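Local atomic coordinates of glutamate racemase (Francisella tularensis subsp. tularensis, PDB entry 3OUT), a protein that belongs to the Asp/Glu/hydantoin racemase family and holds D-glutamic acid in a pocket built from residues of both its parallel-sheet halves. Residues 20-23 and 24-28; 64-67 and 68-72; 99-102 and 103-107; 213-216 and 217-221; 251-254 and 255-259. All coordinates share one frame; numbering follows the deposited sequence.

How the contacts relate
Contacts 1 and 5 are close neighbours, with centres about 10 Å apart; helix 20-29 meets the end of helix 245-253 where M27 CE comes 3.5 Å from L253 CD1. Contact 4, on helix 208-221, touches contacts 1, 2 and 3. L215 CD2 of contact 4 lies 4.1 Å from L26 CD2 of contact 1, L215 CD1 lies 3.6 Å from A72 CB of contact 2, and M214 SE lies 3.8 Å from A103 CA of contact 3. Contacts 3 and 5 stand on opposite sides of the chain's centre. The side chain of V100 in contact 3 is about 6 Å from the bound D-glutamic acid, that of I22 in contact 1 about 9 Å and that of M257 in contact 5 about 13 Å.

Contact 1: residues 20-23 and 24-28; sequences LTIV and KNLMS
The carboxamide of N25 turns one face to the backbone carbonyl of T21: N25 CG sits 3.3 Å from T21 O, which lies nearly along the normal to the amide plane. In the conformer given, T21 CG2 approaches ND2 of N25 from that same side, at 3.7 Å. The contact of ND2 with T21 O is badly angled for a hydrogen bond; the carbonyl is taken instead by the backbone N of N25 (2.9 Å, N-H...O 153°), one of four successive helical bonds. K24 runs alongside T21, pointing the same way. A water accepts from K24 NZ at 2.8 Å and also bonds T21 OG1, although T21 has two conformers and this bridge is therefore less certain. The segments form most of helix 20-29, the crossover helix of the beta-alpha-beta unit made with strands 10-14 and 35-39. Its inner side carries I22, V23 and L26, which rest on V12 of strand 10-14. I22 CG2 reaches L26 CD1 at 3.9 Å, the two side chains crossing at a slant. On a neighbouring flank V23 CG1 meets CE of selenomethionine M27 at 3.8 Å; the bend of M27 at chi3 (-57°) carries that methyl back over V23 O, 3.2 Å from it.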
loop_
_atom_site.group_PDB
_atom_site.type_symbol
_atom_site.label_atom_id
_atom_site.label_comp_id
_atom_site.label_asym_id
_atom_site.label_seq_id
_atom_site.Cartn_x
_atom_site.Cartn_y
_atom_site.Cartn_z
ATOM N N LEU B 20 -7.329 12.475 16.514
ATOM C CA LEU B 20 -8.423 12.055 17.390
ATOM C C LEU B 20 -8.894 13.239 18.259
ATOM O O LEU B 20 -10.037 13.251 18.704
ATOM C CB LEU B 20 -8.028 10.844 18.250
ATOM C CG LEU B 20 -7.922 9.565 17.423
ATOM C CD1 LEU B 20 -7.136 8.499 18.131
ATOM C CD2 LEU B 20 -9.387 9.086 17.077
ATOM N N THR B 21 -8.024 14.214 18.497
ATOM C CA THR B 21 -8.446 15.402 19.214
ATOM C C THR B 21 -9.592 16.140 18.514
ATOM O O THR B 21 -10.462 16.696 19.201
ATOM C CB THR B 21 -7.295 16.356 19.471
ATOM O OG1 THR B 21 -6.385 15.749 20.403
ATOM C CG2 THR B 21 -7.834 17.675 20.011
ATOM N N ILE B 22 -9.611 16.135 17.174
ATOM C CA ILE B 22 -10.698 16.791 16.398
ATOM C C ILE B 22 -12.014 16.069 16.667
ATOM O O ILE B 22 -13.085 16.692 16.726
ATOM C CB ILE B 22 -10.420 16.803 14.873
ATOM C CG1 ILE B 22 -9.279 17.775 14.565
ATOM C CG2 ILE B 22 -11.687 17.136 14.052
ATOM C CD1 ILE B 22 -9.701 19.205 14.397
ATOM N N VAL B 23 -11.966 14.743 16.820
ATOM C CA VAL B 23 -13.166 13.996 17.155
ATOM C C VAL B 23 -13.724 14.467 18.513
ATOM O O VAL B 23 -14.920 14.741 18.658
ATOM C CB VAL B 23 -12.887 12.468 17.139
ATOM C CG1 VAL B 23 -14.150 11.703 17.534
ATOM C CG2 VAL B 23 -12.455 12.063 15.731
ATOM N N LYS B 24 -12.833 14.579 19.491
ATOM C CA LYS B 24 -13.152 15.086 20.815
ATOM C C LYS B 24 -13.819 16.489 20.697
ATOM O O LYS B 24 -14.881 16.762 21.294
ATOM C CB LYS B 24 -11.890 15.106 21.680
ATOM C CG LYS B 24 -12.054 15.748 23.073
ATOM C CD LYS B 24 -10.697 16.103 23.699
ATOM C CE LYS B 24 -10.094 17.412 23.122
ATOM N NZ LYS B 24 -8.740 17.794 23.691
ATOM N N ASN B 25 -13.202 17.349 19.910
ATOM C CA ASN B 25 -13.683 18.709 19.780
ATOM C C ASN B 25 -15.077 18.709 19.170
ATOM O O ASN B 25 -15.930 19.371 19.575
ATOM C CB ASN B 25 -12.740 19.557 18.919
ATOM C CG ASN B 25 -11.403 19.859 19.592
ATOM O OD1 ASN B 25 -11.304 19.975 20.768
ATOM N ND2 ASN B 25 -10.428 20.042 18.809
ATOM N N LEU B 26 -15.241 17.914 18.130
ATOM C CA LEU B 26 -16.529 17.835 17.450
ATOM C C LEU B 26 -17.613 17.329 18.370
ATOM O O LEU B 26 -18.697 17.789 18.323
ATOM C CB LEU B 26 -16.488 16.985 16.152
ATOM C CG LEU B 26 -15.649 17.527 15.000
ATOM C CD1 LEU B 26 -15.546 16.495 13.888
ATOM C CD2 LEU B 26 -16.165 18.840 14.433
HETATM N N MSE B 27 -17.268 16.353 19.201
HETATM C CA MSE B 27 -18.220 15.760 20.130
HETATM C C MSE B 27 -18.662 16.770 21.180
HETATM O O MSE B 27 -19.684 16.585 21.839
HETATM C CB MSE B 27 -17.615 14.529 20.806
HETATM C CG MSE B 27 -17.572 13.293 19.922
HETATM SE SE MSE B 27 -16.663 11.791 20.772
HETATM C CE MSE B 27 -14.945 12.641 21.129
ATOM N N SER B 28 -17.888 17.840 21.333
ATOM C CA SER B 28 -18.218 18.870 22.310
ATOM C C SER B 28 -19.073 20.007 21.768
ATOM O O SER B 28 -19.675 20.673 22.540
ATOM C CB SER B 28 -16.956 19.450 22.957
ATOM O OG SER B 28 -16.356 20.402 22.142
HETATM O O HOH W 1 -6.803 15.814 23.378
#

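Contact 2: residues 64-67 and 68-72; sequences FLID and QEVKA
Q68 folds its carboxamide back over F64, and NE2 is engaged in two ways. It donates to F64 O at 3.0 Å, with an N-H...O angle of 160° and the acceptor lying in the amide plane, while the same nitrogen stands 3.7 Å above the centre of the F64 ring. Ring and amide planes differ by 16°, so the amide is laid almost flat on the aromatic face; the bend at chi2 (-50°) is what turns it back. The other end, Q68 OE1, accepts from R51 NH2 of the second subunit. The backbone N of Q68 makes only weak bonds, to L65 O at 3.0 Å and F64 O at 3.4 Å. Here helix 51-67 gives way to the loop that leads into strand 72-75 of the six-stranded parallel sheet, and E69 takes up positive phi. E69 N donates to I66 O at 3.0 Å from well above the carbonyl plane. A water donates to V70 O at 2.8 Å and weakly to I66 O. The carboxylates find their partners outside the two segments: D67 OD2 bonds Y268 OH of the same chain, whereas E69 OE2 and OE1 accept from H133 and N126 of the second subunit.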
loop_
_atom_site.group_PDB
_atom_site.type_symbol
_atom_site.label_atom_id
_atom_site.label_comp_id
_atom_site.label_asym_id
_atom_site.label_seq_id
_atom_site.Cartn_x
_atom_site.Cartn_y
_atom_site.Cartn_z
ATOM N N PHE B 64 -11.645 6.695 -0.013
ATOM C CA PHE B 64 -12.346 5.878 0.952
ATOM C C PHE B 64 -13.444 6.691 1.624
ATOM O O PHE B 64 -14.570 6.224 1.767
ATOM C CB PHE B 64 -11.361 5.323 2.008
ATOM C CG PHE B 64 -12.012 4.469 3.046
ATOM C CD1 PHE B 64 -12.671 5.029 4.115
ATOM C CD2 PHE B 64 -11.990 3.089 2.928
ATOM C CE1 PHE B 64 -13.274 4.242 5.059
ATOM C CE2 PHE B 64 -12.609 2.290 3.877
ATOM C CZ PHE B 64 -13.239 2.881 4.956
ATOM N N LEU B 65 -13.147 7.913 2.045
ATOM C CA LEU B 65 -14.162 8.686 2.772
ATOM C C LEU B 65 -15.328 9.086 1.884
ATOM O O LEU B 65 -16.474 9.080 2.333
ATOM C CB LEU B 65 -13.529 9.929 3.403
ATOM C CG LEU B 65 -12.672 9.666 4.633
ATOM C CD1 LEU B 65 -11.913 10.901 5.080
ATOM C CD2 LEU B 65 -13.489 9.066 5.815
ATOM N N ILE B 66 -15.029 9.450 0.638
ATOM C CA ILE B 66 -16.069 9.854 -0.320
ATOM C C ILE B 66 -16.996 8.680 -0.637
ATOM O O ILE B 66 -18.205 8.857 -0.758
ATOM C CB ILE B 66 -15.475 10.525 -1.565
ATOM C CG1 ILE B 66 -14.833 11.866 -1.184
ATOM C CG2 ILE B 66 -16.545 10.665 -2.697
ATOM C CD1 ILE B 66 -15.734 13.002 -0.578
ATOM N N ASP B 67 -16.466 7.465 -0.667
ATOM C CA ASP B 67 -17.279 6.259 -0.828
ATOM C C ASP B 67 -18.211 6.001 0.341
ATOM O O ASP B 67 -19.235 5.292 0.180
ATOM C CB ASP B 67 -16.390 5.018 -0.996
ATOM C CG ASP B 67 -16.034 4.729 -2.419
ATOM O OD1 ASP B 67 -16.281 5.562 -3.302
ATOM O OD2 ASP B 67 -15.454 3.624 -2.596
ATOM N N GLN B 68 -17.906 6.573 1.510
ATOM C CA GLN B 68 -18.813 6.479 2.680
ATOM C C GLN B 68 -19.863 7.579 2.705
ATOM O O GLN B 68 -20.711 7.634 3.637
ATOM C CB GLN B 68 -18.053 6.549 4.009
ATOM C CG GLN B 68 -16.822 5.709 4.133
ATOM C CD GLN B 68 -16.985 4.281 3.750
ATOM O OE1 GLN B 68 -17.761 3.554 4.394
ATOM N NE2 GLN B 68 -16.210 3.832 2.710
ATOM N N GLU B 69 -19.826 8.452 1.709
ATOM C CA GLU B 69 -20.808 9.534 1.532
ATOM C C GLU B 69 -20.851 10.440 2.765
ATOM O O GLU B 69 -21.932 10.712 3.333
ATOM C CB GLU B 69 -22.186 9.013 1.134
ATOM C CG GLU B 69 -22.186 8.367 -0.234
ATOM C CD GLU B 69 -23.546 7.841 -0.670
ATOM O OE1 GLU B 69 -24.294 7.245 0.132
ATOM O OE2 GLU B 69 -23.868 8.085 -1.830
ATOM N N VAL B 70 -19.661 10.882 3.207
ATOM C CA VAL B 70 -19.587 11.931 4.230
ATOM C C VAL B 70 -20.186 13.231 3.682
ATOM O O VAL B 70 -20.085 13.487 2.479
ATOM C CB VAL B 70 -18.155 12.167 4.747
ATOM C CG1 VAL B 70 -17.606 10.890 5.460
ATOM C CG2 VAL B 70 -17.191 12.600 3.610
ATOM N N LYS B 71 -20.729 14.083 4.547
ATOM C CA LYS B 71 -21.242 15.414 4.097
ATOM C C LYS B 71 -20.201 16.533 4.121
ATOM O O LYS B 71 -20.394 17.591 3.511
ATOM C CB LYS B 71 -22.462 15.874 4.905
ATOM C CG LYS B 71 -22.217 16.022 6.369
ATOM C CD LYS B 71 -23.552 16.357 7.089
ATOM C CE LYS B 71 -23.373 16.411 8.545
ATOM N NZ LYS B 71 -24.744 16.725 9.206
ATOM N N ALA B 72 -19.095 16.283 4.821
ATOM C CA ALA B 72 -18.008 17.241 4.978
ATOM C C ALA B 72 -16.779 16.471 5.458
ATOM O O ALA B 72 -16.895 15.441 6.106
ATOM C CB ALA B 72 -18.350 18.359 6.012
HETATM O O HOH W 2 -18.806 11.984 0.427
#

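Contact 3: residues 99-102 and 103-107; sequences DVIT and AGVSL
With chi1 at -64°, I101 sends CG2 trans to its own backbone N, and chi1 of 169° at V105 sets CG2 beside the nitrogen; these two methyls then meet at 4.2 Å one helical turn apart. They belong to helix 100-106, for which D99 is the N-cap. The D99 carboxylate reaches over the first turn, where D99 OD2 accepts from T102 N at 2.9 Å (N-H...O 165°), met from above the carboxylate plane. D99 OD1 takes the hydroxyl proton of T102 OG1 at 2.6 Å on its syn side. Both carboxylate oxygens are thus engaged by one residue, which should fix the rotation of the group; K85 adds a long, weak ion pair at OD1. Behind the cap the backbone bonds follow in order, A103 N to D99 O at 3.3 Å and G104 N to V100 O at 2.9 Å among them. I101 and V105 face helix 127-135, touching Y128 and I132. V100 and A103 instead rest on A211 of helix 208-221. V105 CG2 also lies 3.2 Å from I101 O. At the far end of the helix S106 OG accepts from Q210 NE2 and gives its own proton to A103 O at 2.7 Å.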
loop_
_atom_site.group_PDB
_atom_site.type_symbol
_atom_site.label_atom_id
_atom_site.label_comp_id
_atom_site.label_asym_id
_atom_site.label_seq_id
_atom_site.Cartn_x
_atom_site.Cartn_y
_atom_site.Cartn_z
ATOM N N ASP B 99 -9.581 22.520 6.795
ATOM C CA ASP B 99 -8.221 22.009 7.156
ATOM C C ASP B 99 -7.619 22.787 8.311
ATOM O O ASP B 99 -7.929 23.967 8.514
ATOM C CB ASP B 99 -7.267 22.005 5.973
ATOM C CG ASP B 99 -6.814 23.369 5.596
ATOM O OD1 ASP B 99 -7.582 24.093 4.910
ATOM O OD2 ASP B 99 -5.721 23.754 6.041
ATOM N N VAL B 100 -6.758 22.129 9.079
ATOM C CA VAL B 100 -6.205 22.732 10.298
ATOM C C VAL B 100 -5.226 23.869 10.038
ATOM O O VAL B 100 -5.077 24.727 10.901
ATOM C CB VAL B 100 -5.528 21.705 11.242
ATOM C CG1 VAL B 100 -6.573 20.885 11.970
ATOM C CG2 VAL B 100 -4.484 20.740 10.499
ATOM N N ILE B 101 -4.555 23.917 8.882
ATOM C CA ILE B 101 -3.659 25.025 8.600
ATOM C C ILE B 101 -4.472 26.296 8.371
ATOM O O ILE B 101 -4.114 27.350 8.902
ATOM C CB ILE B 101 -2.689 24.721 7.446
ATOM C CG1 ILE B 101 -1.752 23.574 7.847
ATOM C CG2 ILE B 101 -1.885 25.968 7.041
ATOM C CD1 ILE B 101 -0.691 23.247 6.820
ATOM N N THR B 102 -5.567 26.193 7.617
ATOM C CA THR B 102 -6.486 27.358 7.482
ATOM C C THR B 102 -6.934 27.865 8.841
ATOM O O THR B 102 -6.986 29.083 9.077
ATOM C CB THR B 102 -7.696 26.992 6.578
ATOM O OG1 THR B 102 -7.203 26.609 5.285
ATOM C CG2 THR B 102 -8.678 28.151 6.449
ATOM N N ALA B 103 -7.258 26.958 9.733
ATOM C CA ALA B 103 -7.628 27.315 11.107
ATOM C C ALA B 103 -6.503 28.038 11.842
ATOM O O ALA B 103 -6.717 29.079 12.465
ATOM C CB ALA B 103 -8.059 26.060 11.885
ATOM N N GLY B 104 -5.286 27.487 11.787
ATOM C CA GLY B 104 -4.145 28.144 12.430
ATOM C C GLY B 104 -3.897 29.547 11.909
ATOM O O GLY B 104 -3.614 30.464 12.691
ATOM N N VAL B 105 -3.948 29.689 10.594
ATOM C CA VAL B 105 -3.657 30.976 9.959
ATOM C C VAL B 105 -4.658 32.001 10.471
ATOM O O VAL B 105 -4.296 33.159 10.769
ATOM C CB VAL B 105 -3.713 30.854 8.434
ATOM C CG1 VAL B 105 -3.674 32.270 7.748
ATOM C CG2 VAL B 105 -2.548 29.974 7.979
ATOM N N SER B 106 -5.923 31.569 10.578
ATOM C CA SER B 106 -6.997 32.468 11.016
ATOM C C SER B 106 -6.748 33.022 12.443
ATOM O O SER B 106 -7.305 34.045 12.822
ATOM C CB SER B 106 -8.369 31.781 10.916
ATOM O OG SER B 106 -8.620 30.920 12.016
ATOM N N LEU B 107 -5.940 32.341 13.225
ATOM C CA LEU B 107 -5.652 32.764 14.592
ATOM C C LEU B 107 -4.445 33.663 14.771
ATOM O O LEU B 107 -4.227 34.141 15.890
ATOM C CB LEU B 107 -5.523 31.500 15.478
ATOM C CG LEU B 107 -6.800 30.646 15.612
ATOM C CD1 LEU B 107 -6.481 29.310 16.292
ATOM C CD2 LEU B 107 -7.865 31.338 16.432
#

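Contact 4: residues 213-216 and 217-221; sequences KMLY and SLLFE
L215 and L219 form the buried side of this stretch of helix 208-221: L215 CD1 touches L219 CG at 4.0 Å, and L219 CG lies 3.5 Å from L215 O. Both leucines pack against I10 of strand 10-14; L215 also meets L26 of helix 20-29. The backbone bond from L219 N to L215 O is nearly straight (3.0 Å, N-H...O 170°). The other flank is more open to solvent, with S217 and F220 exposed and Y216 partly covered by I29 and L30. Y216 and F220 run side by side in the same direction, each with CG anti to its backbone N, yet the rings barely overlap. Their planes are only 17° apart, but the centroids stand 5.9 Å from each other. What covers the tyrosine face is F220 CB, 4.3 Å from the ring centroid in a CH-pi contact, while Y216 OH approaches F220 CD1 at 3.5 Å. Both aromatic residues touch a crystal neighbour, which may influence their placement. S217 keeps its backbone N on K213 O at 2.9 Å. The segment is thus buried and aliphatic toward strand 10-14, with an exposed flank of aromatic and polar residues where the contact rests on F220 CB over the Y216 face rather than on ring overlap.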
loop_
_atom_site.group_PDB
_atom_site.type_symbol
_atom_site.label_atom_id
_atom_site.label_comp_id
_atom_site.label_asym_id
_atom_site.label_seq_id
_atom_site.Cartn_x
_atom_site.Cartn_y
_atom_site.Cartn_z
ATOM N N LYS B 213 -14.719 24.438 14.909
ATOM C CA LYS B 213 -15.676 25.564 14.821
ATOM C C LYS B 213 -15.967 26.013 13.406
ATOM O O LYS B 213 -17.111 26.361 13.108
ATOM C CB LYS B 213 -15.191 26.725 15.664
ATOM C CG LYS B 213 -15.201 26.359 17.127
ATOM C CD LYS B 213 -15.087 27.533 18.031
ATOM C CE LYS B 213 -13.869 28.336 17.850
ATOM N NZ LYS B 213 -13.875 29.492 18.825
HETATM N N MSE B 214 -14.947 25.990 12.543
HETATM C CA MSE B 214 -15.137 26.304 11.131
HETATM C C MSE B 214 -16.109 25.309 10.497
HETATM O O MSE B 214 -16.958 25.688 9.696
HETATM C CB MSE B 214 -13.793 26.381 10.372
HETATM C CG MSE B 214 -12.985 27.592 10.756
HETATM SE SE MSE B 214 -11.265 27.506 9.871
HETATM C CE MSE B 214 -10.949 29.437 9.702
ATOM N N LEU B 215 -15.961 24.027 10.828
ATOM C CA LEU B 215 -16.872 23.026 10.322
ATOM C C LEU B 215 -18.292 23.253 10.885
ATOM O O LEU B 215 -19.229 23.246 10.133
ATOM C CB LEU B 215 -16.373 21.622 10.648
ATOM C CG LEU B 215 -17.308 20.490 10.187
ATOM C CD1 LEU B 215 -17.686 20.637 8.720
ATOM C CD2 LEU B 215 -16.654 19.154 10.414
ATOM N N TYR B 216 -18.424 23.511 12.185
ATOM C CA TYR B 216 -19.715 23.868 12.780
ATOM C C TYR B 216 -20.387 25.027 11.995
ATOM O O TYR B 216 -21.561 24.932 11.610
ATOM C CB TYR B 216 -19.602 24.268 14.260
ATOM C CG TYR B 216 -20.924 24.796 14.747
ATOM C CD1 TYR B 216 -21.916 23.942 15.200
ATOM C CD2 TYR B 216 -21.199 26.152 14.696
ATOM C CE1 TYR B 216 -23.164 24.422 15.586
ATOM C CE2 TYR B 216 -22.443 26.650 15.080
ATOM C CZ TYR B 216 -23.419 25.774 15.519
ATOM O OH TYR B 216 -24.653 26.270 15.900
ATOM N N SER B 217 -19.643 26.109 11.743
ATOM C CA SER B 217 -20.263 27.276 11.107
ATOM C C SER B 217 -20.772 26.927 9.729
ATOM O O SER B 217 -21.868 27.340 9.349
ATOM C CB SER B 217 -19.287 28.435 11.011
ATOM O OG SER B 217 -18.990 28.883 12.301
ATOM N N LEU B 218 -19.990 26.133 8.989
ATOM C CA LEU B 218 -20.399 25.713 7.678
ATOM C C LEU B 218 -21.667 24.883 7.732
ATOM O O LEU B 218 -22.588 25.121 6.965
ATOM C CB LEU B 218 -19.292 24.932 6.971
ATOM C CG LEU B 218 -19.498 24.580 5.492
ATOM C CD1 LEU B 218 -18.143 24.364 4.780
ATOM C CD2 LEU B 218 -20.401 23.373 5.319
ATOM N N LEU B 219 -21.718 23.886 8.612
ATOM C CA LEU B 219 -22.934 23.047 8.685
ATOM C C LEU B 219 -24.167 23.846 9.107
ATOM O O LEU B 219 -25.254 23.662 8.581
ATOM C CB LEU B 219 -22.735 21.891 9.654
ATOM C CG LEU B 219 -21.661 20.889 9.235
ATOM C CD1 LEU B 219 -21.505 19.851 10.320
ATOM C CD2 LEU B 219 -21.993 20.177 7.918
ATOM N N PHE B 220 -23.984 24.720 10.081
ATOM C CA PHE B 220 -25.082 25.532 10.580
ATOM C C PHE B 220 -25.610 26.459 9.497
ATOM O O PHE B 220 -26.827 26.522 9.246
ATOM C CB PHE B 220 -24.609 26.342 11.774
ATOM C CG PHE B 220 -25.604 27.358 12.237
ATOM C CD1 PHE B 220 -26.647 26.994 13.070
ATOM C CD2 PHE B 220 -25.498 28.678 11.832
ATOM C CE1 PHE B 220 -27.588 27.943 13.490
ATOM C CE2 PHE B 220 -26.436 29.637 12.263
ATOM C CZ PHE B 220 -27.465 29.269 13.087
ATOM N N GLU B 221 -24.705 27.187 8.854
ATOM C CA GLU B 221 -25.144 28.218 7.914
ATOM C C GLU B 221 -25.797 27.565 6.703
ATOM O O GLU B 221 -26.735 28.121 6.112
ATOM C CB GLU B 221 -23.980 29.124 7.511
ATOM C CG GLU B 221 -23.469 30.054 8.641
ATOM C CD GLU B 221 -24.490 31.129 9.109
ATOM O OE1 GLU B 221 -25.467 31.405 8.385
ATOM O OE2 GLU B 221 -24.303 31.686 10.217
#

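Contact 5: residues 251-254 and 255-259; sequences MFLQ and TEMQH
L253 is directed at the chain that follows it, and its CD2 branch touches both T255 and M257. The setting is the end of helix 245-253, where Q254 departs from helical geometry with positive phi (72°) and the backbone folds round L253 on its way to strand 259-262 of the six-stranded parallel sheet. L253 CG stands anti to its backbone N (chi1 -179°), which carries the isobutyl group out from the helix end and toward the following loop. There L253 CD2 comes 3.2 Å from the carbonyl oxygen T255 O and 3.5 Å from M257 CG. The leucine and the selenomethionine cross at a slant rather than lying alongside each other. T255 also crosses L253, its methyl CG2 lying 3.6 Å from L253 CG; as T255 is modelled in two conformers, its contacts hold for the one given. No hydrogen bond joins the two segments; the side-chain contacts across the turn are van der Waals ones. Beyond the loop, L253 also packs on V23 of helix 20-29, and both L253 and M257 rest on F236 of strand 234-238. M257 N donates to E250 OE2, which pins the loop to its own helix, and E256 OE1 forms a salt bridge with R246 of the third subunit, placing the outer side of the loop at a subunit interface. M257 is the centre of an inverse gamma turn, closed by a weak hydrogen bond from Q258 N to E256 O at 3.1 Å.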
loop_
_atom_site.group_PDB
_atom_site.type_symbol
_atom_site.label_atom_id
_atom_site.label_comp_id
_atom_site.label_asym_id
_atom_site.label_seq_id
_atom_site.Cartn_x
_atom_site.Cartn_y
_atom_site.Cartn_z
HETATM N N MSE B 251 -5.473 8.526 24.579
HETATM C CA MSE B 251 -4.801 9.700 25.232
HETATM C C MSE B 251 -5.217 11.009 24.537
HETATM O O MSE B 251 -5.479 11.999 25.209
HETATM C CB MSE B 251 -3.279 9.540 25.261
HETATM C CG MSE B 251 -2.525 10.650 25.965
HETATM SE SE MSE B 251 -0.588 10.523 25.866
HETATM C CE MSE B 251 -0.230 10.829 23.943
ATOM N N PHE B 252 -5.364 10.978 23.209
ATOM C CA PHE B 252 -5.798 12.145 22.439
ATOM C C PHE B 252 -7.292 12.289 22.451
ATOM O O PHE B 252 -7.789 13.411 22.516
ATOM C CB PHE B 252 -5.312 12.056 20.978
ATOM C CG PHE B 252 -3.850 12.362 20.825
ATOM C CD1 PHE B 252 -2.918 11.363 20.852
ATOM C CD2 PHE B 252 -3.410 13.664 20.700
ATOM C CE1 PHE B 252 -1.577 11.611 20.719
ATOM C CE2 PHE B 252 -2.039 13.930 20.567
ATOM C CZ PHE B 252 -1.131 12.902 20.594
ATOM N N LEU B 253 -8.011 11.175 22.344
ATOM C CA LEU B 253 -9.488 11.225 22.208
ATOM C C LEU B 253 -10.133 11.583 23.538
ATOM O O LEU B 253 -11.136 12.265 23.578
ATOM C CB LEU B 253 -10.036 9.880 21.727
ATOM C CG LEU B 253 -11.562 9.796 21.519
ATOM C CD1 LEU B 253 -12.044 10.834 20.501
ATOM C CD2 LEU B 253 -11.914 8.400 21.055
ATOM N N GLN B 254 -9.566 11.104 24.637
ATOM C CA GLN B 254 -10.095 11.391 25.990
ATOM C C GLN B 254 -11.405 10.663 26.305
ATOM O O GLN B 254 -12.130 11.018 27.256
ATOM C CB GLN B 254 -10.198 12.908 26.254
ATOM C CG GLN B 254 -8.843 13.620 26.118
ATOM C CD GLN B 254 -8.797 15.009 26.731
ATOM O OE1 GLN B 254 -9.769 15.483 27.315
ATOM N NE2 GLN B 254 -7.673 15.681 26.571
ATOM N N THR B 255 -11.692 9.629 25.513
ATOM C CA THR B 255 -12.823 8.749 25.719
ATOM C C THR B 255 -12.555 7.459 24.918
ATOM O O THR B 255 -11.625 7.418 24.112
ATOM C CB THR B 255 -14.148 9.422 25.292
ATOM O OG1 THR B 255 -15.251 8.773 25.927
ATOM C CG2 THR B 255 -14.339 9.379 23.781
ATOM N N GLU B 256 -13.354 6.417 25.140
ATOM C CA GLU B 256 -13.127 5.118 24.448
ATOM C C GLU B 256 -13.442 5.166 22.964
ATOM O O GLU B 256 -14.526 5.661 22.554
ATOM C CB GLU B 256 -13.930 3.959 25.072
ATOM C CG GLU B 256 -13.750 2.643 24.257
ATOM C CD GLU B 256 -14.414 1.417 24.856
ATOM O OE1 GLU B 256 -14.154 0.312 24.320
ATOM O OE2 GLU B 256 -15.202 1.557 25.816
HETATM N N MSE B 257 -12.548 4.590 22.150
HETATM C CA MSE B 257 -12.823 4.296 20.737
HETATM C C MSE B 257 -13.602 2.990 20.672
HETATM O O MSE B 257 -13.059 1.942 20.325
HETATM C CB MSE B 257 -11.561 4.123 19.927
HETATM C CG MSE B 257 -10.756 5.353 19.721
HETATM SE SE MSE B 257 -9.172 4.974 18.559
HETATM C CE MSE B 257 -8.110 3.873 19.809
ATOM N N GLN B 258 -14.890 3.107 20.903
ATOM C CA GLN B 258 -15.744 1.934 21.110
ATOM C C GLN B 258 -15.996 1.134 19.834
ATOM O O GLN B 258 -15.947 -0.103 19.907
ATOM C CB GLN B 258 -17.066 2.369 21.718
ATOM C CG GLN B 258 -18.159 1.302 21.768
ATOM C CD GLN B 258 -17.944 0.265 22.826
ATOM O OE1 GLN B 258 -16.923 -0.468 22.835
ATOM N NE2 GLN B 258 -18.903 0.190 23.759
ATOM N N HIS B 259 -16.253 1.789 18.684
ATOM C CA HIS B 259 -16.442 1.023 17.434
ATOM C C HIS B 259 -15.227 1.213 16.516
ATOM O O HIS B 259 -15.079 2.246 15.868
ATOM C CB HIS B 259 -17.744 1.388 16.748
ATOM C CG HIS B 259 -18.933 1.214 17.640
ATOM N ND1 HIS B 259 -19.437 2.233 18.415
ATOM C CD2 HIS B 259 -19.663 0.116 17.933
ATOM C CE1 HIS B 259 -20.469 1.774 19.114
ATOM N NE2 HIS B 259 -20.628 0.496 18.833
#